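CHIR AB1 (Gallus gallus, PDB 2VSD) is an avian Fc receptor of the immune system whose immunoglobulin domain, the part crystallised here, probably binds the Fc region of antibody. Local coordinates at residues V62-L65 and E66-G69. Sequence-based numbering, arbitrary orientation.
With NAG (2-acetamido-2-deoxy-beta-D-glucopyranose), chain B; NAG (2-acetamido-2-deoxy-beta-D-glucopyranose), chain C.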
loop_
_atom_site.group_PDB
_atom_site.type_symbol
_atom_site.label_atom_id
_atom_site.label_comp_id
_atom_site.label_asym_id
_atom_site.label_seq_id
_atom_site.Cartn_x
_atom_site.Cartn_y
_atom_site.Cartn_z
ATOM N N VAL A 62 -17.768 4.791 -10.236
ATOM C CA VAL A 62 -18.418 4.713 -8.929
ATOM C C VAL A 62 -19.443 3.583 -9.032
ATOM O O VAL A 62 -20.398 3.672 -9.837
ATOM C CB VAL A 62 -19.079 6.052 -8.570
ATOM C CG1 VAL A 62 -19.763 5.974 -7.201
ATOM C CG2 VAL A 62 -18.012 7.210 -8.607
ATOM N N THR A 63 -19.229 2.495 -8.296
ATOM C CA THR A 63 -20.107 1.334 -8.431
ATOM C C THR A 63 -20.845 1.024 -7.141
ATOM O O THR A 63 -21.706 0.141 -7.118
ATOM C CB THR A 63 -19.322 0.094 -8.854
ATOM O OG1 THR A 63 -18.412 -0.282 -7.795
ATOM C CG2 THR A 63 -18.537 0.378 -10.137
ATOM N N ASN A 64 -20.519 1.705 -6.052
ATOM C CA ASN A 64 -21.323 1.427 -4.849
ATOM C C ASN A 64 -21.149 2.526 -3.826
ATOM O O ASN A 64 -20.281 3.379 -3.979
ATOM C CB ASN A 64 -20.978 0.056 -4.273
ATOM C CG ASN A 64 -19.554 0.003 -3.740
ATOM O OD1 ASN A 64 -18.595 -0.232 -4.473
ATOM N ND2 ASN A 64 -19.416 0.272 -2.477
ATOM N N LEU A 65 -21.987 2.509 -2.795
ATOM C CA LEU A 65 -22.009 3.578 -1.811
ATOM C C LEU A 65 -20.697 3.671 -1.031
ATOM O O LEU A 65 -20.386 4.764 -0.515
ATOM C CB LEU A 65 -23.146 3.337 -0.813
ATOM C CG LEU A 65 -24.555 3.399 -1.421
ATOM C CD1 LEU A 65 -25.580 3.047 -0.307
ATOM C CD2 LEU A 65 -24.871 4.705 -2.076
ATOM N N GLU A 66 -19.954 2.573 -0.942
ATOM C CA GLU A 66 -18.694 2.573 -0.198
ATOM C C GLU A 66 -17.551 3.285 -0.914
ATOM O O GLU A 66 -16.473 3.463 -0.341
ATOM C CB GLU A 66 -18.307 1.158 0.273
ATOM C CG GLU A 66 -19.394 0.564 1.225
ATOM C CD GLU A 66 -19.032 -0.828 1.711
ATOM O OE1 GLU A 66 -18.133 -1.450 1.109
ATOM O OE2 GLU A 66 -19.666 -1.302 2.689
ATOM N N ASP A 67 -17.808 3.729 -2.147
ATOM C CA ASP A 67 -16.845 4.550 -2.882
ATOM C C ASP A 67 -16.755 5.959 -2.311
ATOM O O ASP A 67 -15.774 6.632 -2.508
ATOM C CB ASP A 67 -17.183 4.641 -4.393
ATOM C CG ASP A 67 -16.866 3.364 -5.134
ATOM O OD1 ASP A 67 -15.794 2.776 -4.875
ATOM O OD2 ASP A 67 -17.683 2.950 -5.977
ATOM N N ALA A 68 -17.781 6.383 -1.588
ATOM C CA ALA A 68 -17.772 7.698 -0.957
ATOM C C ALA A 68 -16.676 7.749 0.110
ATOM O O ALA A 68 -16.281 6.723 0.642
ATOM C CB ALA A 68 -19.148 7.969 -0.324
ATOM N N GLY A 69 -16.154 8.931 0.408
ATOM C CA GLY A 69 -15.272 9.021 1.576
ATOM C C GLY A 69 -14.060 9.884 1.343
ATOM O O GLY A 69 -14.032 10.723 0.424
HETATM C C1 NAG B . -15.441 5.657 3.616
HETATM C C2 NAG B . -16.240 4.369 3.374
HETATM C C3 NAG B . -17.733 4.616 3.046
HETATM C C4 NAG B . -18.333 5.695 3.956
HETATM C C5 NAG B . -17.374 6.897 4.063
HETATM C C6 NAG B . -17.844 8.029 4.993
HETATM C C7 NAG B . -14.848 2.489 2.553
HETATM C C8 NAG B . -14.380 2.286 3.936
HETATM N N2 NAG B . -15.663 3.532 2.309
HETATM O O3 NAG B . -18.436 3.376 3.160
HETATM O O4 NAG B . -19.538 6.259 3.460
HETATM O O5 NAG B . -16.113 6.457 4.554
HETATM O O6 NAG B . -18.140 7.469 6.273
HETATM O O7 NAG B . -14.391 1.702 1.686
HETATM C C1 NAG C . -20.791 5.516 3.393
HETATM C C2 NAG C . -22.022 6.420 3.618
HETATM C C3 NAG C . -23.162 5.775 4.382
HETATM C C4 NAG C . -23.252 4.280 4.101
HETATM C C5 NAG C . -21.934 3.581 4.475
HETATM C C6 NAG C . -21.835 2.110 4.060
HETATM C C7 NAG C . -21.513 8.759 3.255
HETATM C C8 NAG C . -21.203 10.119 3.809
HETATM N N2 NAG C . -21.721 7.770 4.110
HETATM O O3 NAG C . -24.347 6.436 3.984
HETATM O O4 NAG C . -24.251 3.801 4.978
HETATM O O5 NAG C . -20.789 4.189 3.888
HETATM O O6 NAG C . -22.330 1.970 2.737
HETATM O O7 NAG C . -21.531 8.619 2.025
HETATM O O HOH W 1 -16.138 1.457 -7.471
#
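Asp67 OD2 is gripped by three donors. Thr63 N reaches it at 2.8 Å, nearly in line with its C-O bond, whereas Asn64 N, at 3.1 Å, comes from above the carboxylate plane, 38° out of it. The third donor is a water 2.6 Å from OD2; that water accepts from Thr63 OG1 at 2.9 Å and so ties the hydroxyl to the same oxygen. With CG anti to its carbonyl carbon (chi1 -74°), Asp67 turns its carboxylate back toward the amides of Thr63 and Asn64, while Val62 CG1 packs alongside, 4.0 Å from Asp67 CB. The backbone closes the turn in 3-10 fashion: Asp67 N bonds to Asn64 O at 3.1 Å and Ala68 N to Leu65 O at 3.2 Å. Glu66 O faces the attached glycan and accepts from N2 of the chain B sugar at 2.8 Å. Tyr71 OH is hydrogen-bonded to Asp67 O, the tyrosine corner of immunoglobulin domains, in the loop between strands 55-61 and 69-78. The other carboxylate oxygen, Asp67 OD1, forms a salt bridge with Arg44, a pair that recalls the Asp-Arg bridge of V-type domains. An alanine in place of Asp67 would probably strand the amides of Thr63 and Asn64 without their shared acceptor and remove the carboxylate that pairs with Arg44. Two backbone N-H groups and a guanidinium around one carboxylate are likely to stabilise its negative charge while fixing the loop's shape.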